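Local coordinates for protein PBP5 (Haemophilus influenzae, PDB 3A3J) that removes the terminal D-alanine from cell-wall peptide precursors as a serine D,D-carboxypeptidase of the penicillin-binding protein family, at residues A[37-42]-A[97-102]; A[91-96]-A[175-180]; A[102-107]-A[137-142]; A[160-163]-A[168-171]; A[185-190]-A[201-206]. All coordinates share one frame; numbering follows the deposited sequence.

Overall arrangement
All five contacts lie in the catalytic domain of the penicillin-recognising fold. Contact 1 joins the starts of helices 38-51 and 101-112 at the active site, and its centre is about 7 Å from that of contact 3 and about 10 Å from those of contacts 2 and 5. Helix 88-98 serves contacts 1 and 2, helix 101-112 serves contacts 1 and 3. Along the chain, contact 1 crosses contact 2, which encloses contacts 3 and 4; contact 5 comes last, on edge strand 197-206. Contacts 3 and 4 are the farthest apart, about 19 Å between centres. Helices and edge strand thus converge to bring the SxxK, SxN and KTG motifs of this family into one cleft.

Contact 1 (A[37-42]-A[97-102]); sequences LTKMMT and VVSGND
Lys39 NZ is held by several oxygens: across the contact it meets Asn101 OD1 at 2.7 Å, a weak hydrogen bond, and it also bonds to Ser36 OG and His140 O. This joins the SxxK motif (Ser36 and Lys39, at the start of helix 38-51) to the SxN motif (Ser99 to Asn101) of the penicillin-binding proteins. Ser36 and Lys39 are the probable acylated serine and proton acceptor, and Ser99 is probably a further active-site residue.

The lysine chain runs out nearly extended as far as CE and turns at its last torsion (chi4 93°), which swings NZ toward the amide. Its methylene part lies along Ser99, with CD 3.6 Å from Ser99 CA, and CE passes 3.3 Å from Ser99 O. Ser99 has left the helical path with positive phi, and its OG reaches Lys202 NZ through a weak hydrogen bond. Asn101, whose ND2 is bonded to Ser75 OG and so fixed in rotation, crosses the lysine at about a right angle. Its OD1 sits to the side of the Lys39 CE-NZ bond, at about 81° at NZ, a poor direction for an ammonium N-H and in keeping with a weak bond; OD1 is 2.9 Å from Lys39 CE as well.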
# COMPACT_ATOMS: atom_id res chain seq x y z
N LEU A 37 3.85 11.06 -6.04
CA LEU A 37 3.41 9.84 -5.25
C LEU A 37 3.09 10.34 -3.82
O LEU A 37 2.30 9.72 -3.04
CB LEU A 37 4.53 8.82 -5.17
CG LEU A 37 5.11 8.33 -6.51
CD1 LEU A 37 6.29 7.35 -6.28
CD2 LEU A 37 4.01 7.73 -7.29
N THR A 38 3.62 11.55 -3.51
CA THR A 38 3.23 12.22 -2.22
C THR A 38 1.73 12.24 -2.04
O THR A 38 1.21 12.06 -0.88
CB THR A 38 3.79 13.66 -2.14
OG1 THR A 38 5.23 13.59 -2.24
CG2 THR A 38 3.36 14.32 -0.77
N LYS A 39 1.00 12.46 -3.15
CA LYS A 39 -0.50 12.50 -3.07
C LYS A 39 -1.19 11.24 -2.57
O LYS A 39 -2.39 11.27 -2.21
CB LYS A 39 -1.11 12.94 -4.42
CG LYS A 39 -0.70 14.40 -4.71
CD LYS A 39 -0.84 14.77 -6.17
CE LYS A 39 -0.55 16.29 -6.41
NZ LYS A 39 0.86 16.42 -6.76
N MET A 40 -0.50 10.11 -2.68
CA MET A 40 -1.02 8.87 -2.07
C MET A 40 -1.19 9.02 -0.53
O MET A 40 -2.22 8.70 -0.01
CB MET A 40 -0.02 7.70 -2.37
CG MET A 40 -0.30 7.09 -3.77
SD MET A 40 1.01 6.02 -4.27
CE MET A 40 1.47 4.92 -2.88
N MET A 41 -0.16 9.53 0.14
CA MET A 41 -0.28 9.84 1.61
C MET A 41 -1.37 10.87 1.88
O MET A 41 -2.28 10.69 2.72
CB MET A 41 1.07 10.28 2.21
CG MET A 41 1.03 10.41 3.81
SD MET A 41 0.27 8.96 4.62
CE MET A 41 1.75 8.06 4.81
N THR A 42 -1.36 11.95 1.10
CA THR A 42 -2.47 12.96 1.23
C THR A 42 -3.84 12.33 1.14
O THR A 42 -4.75 12.63 1.94
CB THR A 42 -2.35 14.10 0.15
OG1 THR A 42 -1.08 14.76 0.29
CG2 THR A 42 -3.48 15.11 0.32
N VAL A 97 -7.40 11.21 -9.16
CA VAL A 97 -7.36 11.01 -10.66
C VAL A 97 -6.38 11.91 -11.39
O VAL A 97 -5.62 11.41 -12.23
CB VAL A 97 -8.77 11.08 -11.22
CG1 VAL A 97 -8.81 10.68 -12.73
CG2 VAL A 97 -9.66 10.14 -10.37
N VAL A 98 -6.31 13.20 -11.06
CA VAL A 98 -5.45 14.08 -11.85
C VAL A 98 -4.39 14.80 -11.09
O VAL A 98 -3.86 15.77 -11.57
CB VAL A 98 -6.29 15.16 -12.69
CG1 VAL A 98 -7.28 14.43 -13.62
CG2 VAL A 98 -7.07 16.03 -11.75
N SER A 99 -4.10 14.35 -9.86
CA SER A 99 -3.02 14.93 -9.08
C SER A 99 -3.17 16.45 -8.91
O SER A 99 -2.22 17.21 -9.13
CB SER A 99 -1.74 14.67 -9.82
OG SER A 99 -1.44 13.32 -9.63
N GLY A 100 -4.40 16.90 -8.64
CA GLY A 100 -4.61 18.39 -8.61
C GLY A 100 -3.88 19.06 -7.45
O GLY A 100 -4.19 18.77 -6.32
N ASN A 101 -2.89 19.90 -7.72
CA ASN A 101 -2.11 20.57 -6.62
C ASN A 101 -2.93 21.55 -5.76
O ASN A 101 -2.77 21.65 -4.50
CB ASN A 101 -0.83 21.20 -7.16
CG ASN A 101 0.20 20.17 -7.46
OD1 ASN A 101 0.15 19.07 -6.90
ND2 ASN A 101 1.13 20.47 -8.34
N ASP A 102 -3.83 22.23 -6.47
CA ASP A 102 -4.74 23.18 -5.87
C ASP A 102 -5.70 22.38 -5.02
O ASP A 102 -5.99 22.76 -3.87
CB ASP A 102 -5.49 24.02 -6.96
CG ASP A 102 -6.08 23.16 -8.11
OD1 ASP A 102 -6.01 21.88 -8.09
OD2 ASP A 102 -6.63 23.80 -9.05

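Contact 2 (A[91-96]-A[175-180]); sequences LNRGVI and KDFTFN
Helix 91-96 packs across strand 176-179 with Gly94 over Phe177, whose CA atoms, 7.1 Å apart, are the nearest pair of CA atoms across the two segments. Phe177 carries the contact from the strand side. Its ring stands up from the strand (chi1 170°) and turns one side to the helix, where it meets Arg93 and Gly94, and no hydrogen bond links the two segments.

The aliphatic part of Arg93 lies over one face of the ring in a CH-pi contact: Arg93 CG is 3.7 Å from the ring centroid, shifted toward the rim on the side of Phe177 CD1, which it approaches to 3.4 Å. The arginine chain crosses the phenyl group at about a right angle, and after bends at its second and third torsions it carries the guanidinium past the ring at an inclination of 46°. There NH1 forms a salt bridge with Glu174, so that the charged end is held just before the strand while the methylene does the packing. Gly94 CA meets the ring obliquely, 3.6 Å from Phe177 CE2; with no side chain in between, the phenyl group can lie close against the helix backbone. The remaining contacts of the ring include Met78, Asp90 and Val97, and Phe179, two residues on, leans on Met78 and Asp90 as well.

The strand pairs with strand 182-185 in a small two-stranded antiparallel sheet. This hairpin lies against helix 88-98, which leads directly into the SxN motif of this penicillin-binding protein.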
# COMPACT_ATOMS: atom_id res chain seq x y z
N LEU A 91 -12.89 17.31 -4.64
CA LEU A 91 -11.49 17.63 -4.37
C LEU A 91 -10.62 16.38 -4.33
O LEU A 91 -9.55 16.33 -4.84
CB LEU A 91 -11.37 18.44 -3.07
CG LEU A 91 -11.98 19.87 -3.05
CD1 LEU A 91 -11.93 20.36 -1.62
CD2 LEU A 91 -11.07 20.69 -3.95
N ASN A 92 -11.08 15.39 -3.60
CA ASN A 92 -10.39 14.13 -3.43
C ASN A 92 -10.26 13.36 -4.78
O ASN A 92 -9.15 12.97 -5.19
CB ASN A 92 -11.22 13.31 -2.44
CG ASN A 92 -10.42 12.18 -1.82
OD1 ASN A 92 -10.99 11.16 -1.53
ND2 ASN A 92 -9.10 12.33 -1.72
N ARG A 93 -11.36 13.30 -5.52
CA ARG A 93 -11.30 12.76 -6.88
C ARG A 93 -10.24 13.52 -7.65
O ARG A 93 -9.38 12.91 -8.30
CB ARG A 93 -12.72 12.77 -7.54
CG ARG A 93 -12.84 12.26 -8.97
CD ARG A 93 -13.98 11.18 -9.13
NE ARG A 93 -15.05 11.52 -8.25
CZ ARG A 93 -15.78 10.66 -7.57
NH1 ARG A 93 -15.60 9.35 -7.67
NH2 ARG A 93 -16.66 11.15 -6.79
N GLY A 94 -10.18 14.85 -7.51
CA GLY A 94 -9.18 15.58 -8.28
C GLY A 94 -7.74 15.29 -7.88
O GLY A 94 -6.83 15.33 -8.72
N VAL A 95 -7.49 15.18 -6.57
CA VAL A 95 -6.17 14.73 -6.09
C VAL A 95 -5.85 13.32 -6.63
O VAL A 95 -4.78 13.08 -7.11
CB VAL A 95 -6.18 14.60 -4.52
CG1 VAL A 95 -4.88 13.93 -4.04
CG2 VAL A 95 -6.43 16.00 -3.87
N ILE A 96 -6.78 12.39 -6.44
CA ILE A 96 -6.56 11.00 -6.82
C ILE A 96 -6.43 10.76 -8.35
O ILE A 96 -5.41 10.30 -8.77
CB ILE A 96 -7.66 10.13 -6.31
CG1 ILE A 96 -7.49 9.90 -4.78
CG2 ILE A 96 -7.61 8.78 -7.10
CD1 ILE A 96 -8.78 9.30 -4.19
N LYS A 175 -10.62 6.68 -15.15
CA LYS A 175 -9.72 6.98 -16.30
C LYS A 175 -9.58 8.48 -16.65
O LYS A 175 -8.58 8.90 -17.25
CB LYS A 175 -10.19 6.18 -17.55
CG LYS A 175 -9.82 4.62 -17.46
CD LYS A 175 -9.73 3.98 -18.86
CE LYS A 175 -10.37 2.62 -19.01
NZ LYS A 175 -10.00 1.74 -17.95
N ASP A 176 -10.56 9.27 -16.23
CA ASP A 176 -10.54 10.75 -16.42
C ASP A 176 -11.41 11.44 -15.38
O ASP A 176 -12.11 10.78 -14.63
CB ASP A 176 -10.97 11.15 -17.85
CG ASP A 176 -12.32 10.58 -18.22
OD1 ASP A 176 -13.30 10.84 -17.53
OD2 ASP A 176 -12.40 9.80 -19.20
N PHE A 177 -11.39 12.77 -15.35
CA PHE A 177 -12.25 13.47 -14.37
C PHE A 177 -12.55 14.82 -14.98
O PHE A 177 -11.64 15.52 -15.43
CB PHE A 177 -11.48 13.68 -13.03
CG PHE A 177 -12.17 14.61 -12.00
CD1 PHE A 177 -13.47 14.40 -11.60
CD2 PHE A 177 -11.45 15.62 -11.36
CE1 PHE A 177 -14.05 15.22 -10.65
CE2 PHE A 177 -12.05 16.42 -10.35
CZ PHE A 177 -13.31 16.19 -9.99
N THR A 178 -13.79 15.20 -14.93
CA THR A 178 -14.14 16.47 -15.49
C THR A 178 -14.50 17.48 -14.36
O THR A 178 -15.29 17.18 -13.53
CB THR A 178 -15.31 16.24 -16.49
OG1 THR A 178 -14.82 15.42 -17.56
CG2 THR A 178 -15.87 17.57 -17.07
N PHE A 179 -13.98 18.68 -14.39
CA PHE A 179 -14.39 19.64 -13.38
C PHE A 179 -14.20 21.03 -13.93
O PHE A 179 -13.22 21.30 -14.66
CB PHE A 179 -13.54 19.48 -12.07
CG PHE A 179 -13.88 20.49 -11.00
CD1 PHE A 179 -14.96 20.29 -10.17
CD2 PHE A 179 -13.17 21.71 -10.90
CE1 PHE A 179 -15.34 21.28 -9.21
CE2 PHE A 179 -13.54 22.68 -9.92
CZ PHE A 179 -14.63 22.44 -9.09
N ASN A 180 -15.06 21.95 -13.51
CA ASN A 180 -14.94 23.30 -14.05
C ASN A 180 -14.78 23.24 -15.57
O ASN A 180 -13.92 23.89 -16.14
CB ASN A 180 -13.74 24.00 -13.44
CG ASN A 180 -13.86 25.54 -13.57
OD1 ASN A 180 -14.93 26.04 -13.86
ND2 ASN A 180 -12.75 26.27 -13.42

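Contact 3 (A[102-107]-A[137-142]); sequences DATVAL and TTPHGL
Helix 101-112, which sets out from the SxN motif, rests here on the loop that follows helix 115-128 and passes close to the catalytic centre. Thr104 is the main helix residue, with CA only 6.0 Å from Pro139 CA. Its hydroxyl, OG1, lies 3.7 Å from His140 CB and 4.0 Å from Pro139 CG, but these are packing contacts: the hydrogen bond of OG1 goes back to Asn101 O, one turn earlier on its own helix. Thr104 CB and CG2 both come within 3.9 Å of Pro139 O, a carbonyl that is itself bonded to Thr42 OG1. Val105 adds a looser touch, its CG2 near the edge of the His140 ring.

The loop is shaped largely by its own bonds. Thr138 OG1 accepts from Gly141 N at 2.8 Å, an ST motif, while Thr138 CB sits 3.4 Å above the plane of the His140 ring. With chi1 at 42° the imidazole folds back over the loop, where ND1 receives Leu142 N at 3.2 Å, nearly in the ring plane and fairly straight (162° at the hydrogen). That bond fixes the ring's rotation and is consistent with ND1 carrying no proton.

No hydrogen bond crosses between the segments: the internally braced loop meets the helix by packing, with Thr104 OG1 satisfied by Asn101 and Pro139 O by Thr42.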
# COMPACT_ATOMS: atom_id res chain seq x y z
N ASP A 102 -3.83 22.23 -6.47
CA ASP A 102 -4.74 23.18 -5.87
C ASP A 102 -5.70 22.38 -5.02
O ASP A 102 -5.99 22.76 -3.87
CB ASP A 102 -5.49 24.02 -6.96
CG ASP A 102 -6.08 23.16 -8.11
OD1 ASP A 102 -6.01 21.88 -8.09
OD2 ASP A 102 -6.63 23.80 -9.05
N ALA A 103 -6.16 21.23 -5.52
CA ALA A 103 -7.06 20.38 -4.69
C ALA A 103 -6.41 19.89 -3.41
O ALA A 103 -7.12 19.72 -2.44
CB ALA A 103 -7.53 19.17 -5.45
N THR A 104 -5.10 19.64 -3.40
CA THR A 104 -4.53 19.11 -2.20
C THR A 104 -4.44 20.20 -1.07
O THR A 104 -4.61 19.92 0.16
CB THR A 104 -3.16 18.53 -2.41
OG1 THR A 104 -2.29 19.57 -2.75
CG2 THR A 104 -3.12 17.51 -3.50
N VAL A 105 -4.10 21.42 -1.47
CA VAL A 105 -4.07 22.54 -0.55
C VAL A 105 -5.47 22.77 -0.02
O VAL A 105 -5.67 22.87 1.21
CB VAL A 105 -3.52 23.78 -1.25
CG1 VAL A 105 -3.86 25.02 -0.43
CG2 VAL A 105 -2.00 23.61 -1.40
N ALA A 106 -6.48 22.81 -0.92
CA ALA A 106 -7.83 22.95 -0.45
C ALA A 106 -8.18 21.89 0.61
O ALA A 106 -8.87 22.23 1.62
CB ALA A 106 -8.81 22.89 -1.55
N LEU A 107 -7.85 20.62 0.33
CA LEU A 107 -8.15 19.55 1.33
C LEU A 107 -7.33 19.67 2.63
O LEU A 107 -7.85 19.50 3.70
CB LEU A 107 -7.98 18.14 0.76
CG LEU A 107 -9.10 17.77 -0.21
CD1 LEU A 107 -8.67 16.61 -1.19
CD2 LEU A 107 -10.39 17.48 0.51
N THR A 137 7.03 17.14 3.44
CA THR A 137 6.99 18.56 3.80
C THR A 137 5.80 19.29 3.15
O THR A 137 5.63 20.43 3.42
CB THR A 137 8.26 19.28 3.35
OG1 THR A 137 8.41 19.09 1.94
CG2 THR A 137 9.58 18.79 4.10
N THR A 138 4.98 18.63 2.31
CA THR A 138 3.94 19.28 1.51
C THR A 138 2.86 18.28 1.32
O THR A 138 3.09 17.09 1.44
CB THR A 138 4.45 19.62 0.07
OG1 THR A 138 4.78 18.39 -0.64
CG2 THR A 138 5.67 20.56 0.08
N PRO A 139 1.66 18.76 0.96
CA PRO A 139 0.64 17.77 0.63
C PRO A 139 0.65 17.36 -0.89
O PRO A 139 -0.09 16.43 -1.29
CB PRO A 139 -0.65 18.47 1.00
CG PRO A 139 -0.36 19.94 0.77
CD PRO A 139 1.13 20.15 0.93
N HIS A 140 1.52 17.99 -1.70
CA HIS A 140 1.50 17.73 -3.12
C HIS A 140 2.74 17.12 -3.70
O HIS A 140 2.67 16.60 -4.79
CB HIS A 140 1.20 19.04 -3.87
CG HIS A 140 1.93 20.25 -3.32
ND1 HIS A 140 3.31 20.36 -3.32
CD2 HIS A 140 1.46 21.40 -2.77
CE1 HIS A 140 3.66 21.52 -2.79
NE2 HIS A 140 2.55 22.18 -2.46
N GLY A 141 3.91 17.28 -3.07
CA GLY A 141 5.11 16.59 -3.53
C GLY A 141 6.10 17.44 -4.32
O GLY A 141 7.05 16.92 -4.91
N LEU A 142 5.91 18.77 -4.31
CA LEU A 142 6.81 19.67 -4.98
C LEU A 142 8.17 19.41 -4.38
O LEU A 142 8.31 19.30 -3.17
CB LEU A 142 6.37 21.10 -4.70
CG LEU A 142 7.44 22.19 -4.90
CD1 LEU A 142 7.84 22.08 -6.41
CD2 LEU A 142 7.06 23.76 -4.39

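Contact 4 (A[160-163]-A[168-171]); sequences HIIR and EYKI
Ile162 turns its CG1 away from its own carbonyl carbon (chi1 -64°), and Tyr169 extends its ring opposite its backbone N (chi1 178°), so that the two side chains run side by side in the same direction. Ile162 CG1 consequently lies almost directly above the middle of the phenol ring, 3.6 Å from its centroid and only 12° off the normal, which makes a well-centred CH-pi contact. Ile162 CD1 continues along the same face toward the hydroxyl end, 4.1 Å from Tyr169 CZ.

Ile161 approaches differently. Its methyl CG2 touches the root of the ring obliquely, 4.0 Å from Tyr169 CD1 and 4.2 Å from Tyr169 CB, with the two side chains crossing at about a right angle. One isoleucine thus covers the ring while the other touches its base from the side of CD1. The side chains that meet are apolar where they touch, and no hydrogen bond joins the segments; the polar end of the tyrosine is satisfied beyond them by Asp199, which bonds to OH and probably restrains the ring beneath Ile162.

The contact closes the short turn between helices 151-164 and 166-169, with the CA atoms of Ile162 and Tyr169 5.7 Å apart. Around it, Ile161 leans on Met40 of helix 38-51, Ile162 on Ile226 of strand 224-232, and both Ile162 and Tyr169 on Met201 of strand 197-206, joining the helices to the sheet.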
# COMPACT_ATOMS: atom_id res chain seq x y z
N HIS A 160 -1.57 0.08 2.20
CA HIS A 160 -2.47 0.61 3.27
C HIS A 160 -3.66 1.28 2.67
O HIS A 160 -4.76 1.16 3.18
CB HIS A 160 -1.74 1.62 4.14
CG HIS A 160 -1.04 1.00 5.32
ND1 HIS A 160 -1.74 0.44 6.37
CD2 HIS A 160 0.27 0.79 5.58
CE1 HIS A 160 -0.88 -0.02 7.27
NE2 HIS A 160 0.35 0.14 6.80
N ILE A 161 -3.46 2.04 1.59
CA ILE A 161 -4.66 2.52 0.89
C ILE A 161 -5.56 1.39 0.41
O ILE A 161 -6.79 1.42 0.59
CB ILE A 161 -4.24 3.38 -0.41
CG1 ILE A 161 -3.45 4.67 -0.00
CG2 ILE A 161 -5.48 3.69 -1.24
CD1 ILE A 161 -2.47 5.18 -1.06
N ILE A 162 -4.98 0.42 -0.29
CA ILE A 162 -5.81 -0.67 -0.77
C ILE A 162 -6.47 -1.40 0.40
O ILE A 162 -7.66 -1.71 0.39
CB ILE A 162 -4.96 -1.67 -1.62
CG1 ILE A 162 -4.45 -0.91 -2.88
CG2 ILE A 162 -5.80 -2.96 -1.93
CD1 ILE A 162 -3.23 -1.53 -3.56
N ARG A 163 -5.67 -1.68 1.41
CA ARG A 163 -6.18 -2.45 2.59
C ARG A 163 -7.14 -1.61 3.50
O ARG A 163 -8.24 -2.02 3.81
CB ARG A 163 -4.98 -2.97 3.42
CG ARG A 163 -5.43 -3.81 4.68
CD ARG A 163 -4.19 -4.54 5.25
NE ARG A 163 -3.92 -5.67 4.40
CZ ARG A 163 -2.86 -5.86 3.65
NH1 ARG A 163 -1.85 -5.02 3.63
NH2 ARG A 163 -2.80 -6.95 2.92
N GLU A 168 -12.22 4.21 -1.14
CA GLU A 168 -11.44 5.26 -1.77
C GLU A 168 -10.60 4.66 -2.93
O GLU A 168 -10.53 5.26 -3.99
CB GLU A 168 -10.58 6.00 -0.72
CG GLU A 168 -9.54 7.09 -1.26
CD GLU A 168 -9.50 8.42 -0.41
OE1 GLU A 168 -10.36 8.55 0.48
OE2 GLU A 168 -8.64 9.33 -0.59
N TYR A 169 -10.00 3.47 -2.75
CA TYR A 169 -9.06 2.92 -3.74
C TYR A 169 -9.71 2.73 -5.15
O TYR A 169 -9.02 2.80 -6.18
CB TYR A 169 -8.45 1.60 -3.25
CG TYR A 169 -7.54 1.03 -4.28
CD1 TYR A 169 -6.35 1.69 -4.59
CD2 TYR A 169 -7.87 -0.14 -5.01
CE1 TYR A 169 -5.53 1.21 -5.57
CE2 TYR A 169 -7.01 -0.66 -5.99
CZ TYR A 169 -5.84 0.05 -6.25
OH TYR A 169 -4.95 -0.37 -7.22
N LYS A 170 -11.02 2.53 -5.17
CA LYS A 170 -11.76 2.38 -6.39
C LYS A 170 -11.62 3.62 -7.27
O LYS A 170 -11.70 3.53 -8.48
CB LYS A 170 -13.22 2.14 -6.07
CG LYS A 170 -13.47 0.74 -5.52
CD LYS A 170 -14.95 0.58 -5.30
CE LYS A 170 -15.21 -0.66 -4.49
NZ LYS A 170 -16.65 -0.62 -4.16
N ILE A 171 -11.37 4.77 -6.66
CA ILE A 171 -11.33 5.99 -7.39
C ILE A 171 -10.06 6.01 -8.25
O ILE A 171 -10.01 6.66 -9.28
CB ILE A 171 -11.41 7.23 -6.43
CG1 ILE A 171 -12.75 7.22 -5.69
CG2 ILE A 171 -11.21 8.59 -7.26
CD1 ILE A 171 -12.85 8.31 -4.50

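Contact 5 (A[185-190]-A[201-206]); sequences PNRNGL and MKTGHT. With SO4 (sulfate ion), chain B.
The flat carboxamide of Asn188 brings ND2 within 3.4 Å of Met201 N, but both are donors and the approach is packing alone; the guanidinium of Arg187 has Pro185 CG 3.7 Å above one face, over its centre, and the imidazole of His205 turns an edge to the bound sulfate, in a fit too close to be reliable. Thr203 carries much of the contact from the strand. Its OG1 lies between the backbone N and the carbonyl carbon (chi1 53°), from where it donates a hydrogen bond to sulfate O1 at 2.7 Å and also touches Arg187 CB at 3.6 Å. Its methyl, CG2, packs from the other branch against the loop backbone, 3.9 Å from Asn188 CA. Arg238 NH2 holds the sulfate as well.

The loop keeps its shape through an Asx turn: Asn188 N donates to Asn186 OD1 at 3.0 Å, almost straight at the hydrogen. Asn186 ND2, bonded to Glu174 O, also reaches a water weakly, and that water donates to Met201 O at 3.0 Å, a weak bridge between loop and strand.

Met201 and Lys202 both face Val214 in a classic beta bulge, and the peptide before Met201 is cis. Lys202, a probable substrate-binding residue, sets out away from the loop at CB, and its NZ bonds to Ile96 O. Lys202, Thr203 and Gly204 make up the KTG motif on the edge strand of the penicillin-binding protein fold, and the sulfate, probably from the crystallisation liquor, may mark where a substrate carboxylate binds.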
# COMPACT_ATOMS: atom_id res chain seq x y z
N PRO A 185 -7.25 13.36 -18.05
CA PRO A 185 -7.17 11.88 -17.92
C PRO A 185 -6.37 11.46 -16.66
O PRO A 185 -5.43 12.13 -16.30
CB PRO A 185 -6.37 11.44 -19.18
CG PRO A 185 -5.46 12.60 -19.48
CD PRO A 185 -6.26 13.93 -18.98
N ASN A 186 -6.72 10.34 -16.05
CA ASN A 186 -5.71 9.61 -15.26
C ASN A 186 -4.41 9.37 -16.02
O ASN A 186 -4.44 8.97 -17.17
CB ASN A 186 -6.35 8.33 -14.79
CG ASN A 186 -5.59 7.74 -13.64
OD1 ASN A 186 -4.40 7.76 -13.64
ND2 ASN A 186 -6.30 7.27 -12.67
N ARG A 187 -3.25 9.69 -15.48
CA ARG A 187 -2.02 9.49 -16.24
C ARG A 187 -1.46 8.05 -16.17
O ARG A 187 -0.42 7.78 -16.72
CB ARG A 187 -0.96 10.46 -15.75
CG ARG A 187 -1.36 12.01 -15.98
CD ARG A 187 -1.53 12.25 -17.55
NE ARG A 187 -2.05 13.58 -17.90
CZ ARG A 187 -2.09 14.09 -19.14
NH1 ARG A 187 -1.64 13.41 -20.21
NH2 ARG A 187 -2.63 15.29 -19.33
N ASN A 188 -2.10 7.15 -15.42
CA ASN A 188 -1.56 5.76 -15.35
C ASN A 188 -2.07 5.02 -16.62
O ASN A 188 -3.24 4.56 -16.66
CB ASN A 188 -2.05 5.07 -14.03
CG ASN A 188 -1.69 3.63 -13.98
OD1 ASN A 188 -1.02 3.09 -14.89
ND2 ASN A 188 -2.13 2.94 -12.91
N GLY A 189 -1.26 5.04 -17.69
CA GLY A 189 -1.69 4.40 -18.98
C GLY A 189 -2.13 2.93 -18.79
O GLY A 189 -2.97 2.39 -19.52
N LEU A 190 -1.58 2.27 -17.77
CA LEU A 190 -1.86 0.81 -17.59
C LEU A 190 -3.32 0.53 -17.34
O LEU A 190 -3.80 -0.60 -17.47
CB LEU A 190 -0.93 0.17 -16.55
CG LEU A 190 0.55 0.23 -16.94
CD1 LEU A 190 1.40 -0.36 -15.82
CD2 LEU A 190 0.88 -0.52 -18.25
N MET A 201 -1.76 2.74 -9.50
CA MET A 201 -2.18 3.63 -8.40
C MET A 201 -1.86 5.11 -8.67
O MET A 201 -2.74 5.93 -8.63
CB MET A 201 -1.46 3.17 -7.12
CG MET A 201 -1.75 3.91 -5.88
SD MET A 201 -1.47 2.85 -4.39
CE MET A 201 -2.70 1.59 -4.55
N LYS A 202 -0.61 5.46 -8.93
CA LYS A 202 -0.30 6.86 -8.96
C LYS A 202 0.99 7.11 -9.69
O LYS A 202 1.91 6.36 -9.53
CB LYS A 202 -0.15 7.34 -7.49
CG LYS A 202 0.39 8.79 -7.28
CD LYS A 202 -0.57 9.86 -7.70
CE LYS A 202 -2.00 9.67 -7.36
NZ LYS A 202 -2.61 10.99 -7.75
N THR A 203 1.06 8.21 -10.45
CA THR A 203 2.24 8.54 -11.24
C THR A 203 2.93 9.78 -10.73
O THR A 203 2.32 10.54 -9.98
CB THR A 203 1.80 8.89 -12.70
OG1 THR A 203 0.78 9.92 -12.66
CG2 THR A 203 1.13 7.69 -13.33
N GLY A 204 4.17 9.99 -11.14
CA GLY A 204 4.87 11.20 -10.74
C GLY A 204 6.11 11.36 -11.60
O GLY A 204 6.48 10.45 -12.37
N HIS A 205 6.75 12.52 -11.47
CA HIS A 205 8.01 12.80 -12.18
C HIS A 205 8.75 13.87 -11.41
O HIS A 205 8.15 14.80 -10.85
CB HIS A 205 7.73 13.22 -13.66
CG HIS A 205 6.82 14.41 -13.82
ND1 HIS A 205 7.28 15.72 -13.75
CD2 HIS A 205 5.48 14.49 -13.99
CE1 HIS A 205 6.26 16.54 -13.85
NE2 HIS A 205 5.15 15.82 -14.02
N THR A 206 10.07 13.78 -11.38
CA THR A 206 10.86 14.84 -10.78
C THR A 206 12.10 15.01 -11.62
O THR A 206 12.67 14.01 -12.06
CB THR A 206 11.32 14.43 -9.35
OG1 THR A 206 12.39 15.29 -8.94
CG2 THR A 206 11.85 12.98 -9.35
S SO4 B . 2.70 12.53 -14.23
O1 SO4 B . 1.80 12.40 -13.07
O2 SO4 B . 4.12 12.22 -14.01
O3 SO4 B . 2.08 11.62 -15.17
O4 SO4 B . 2.82 13.97 -14.67
O HOH W 1 -4.99 7.59 -9.60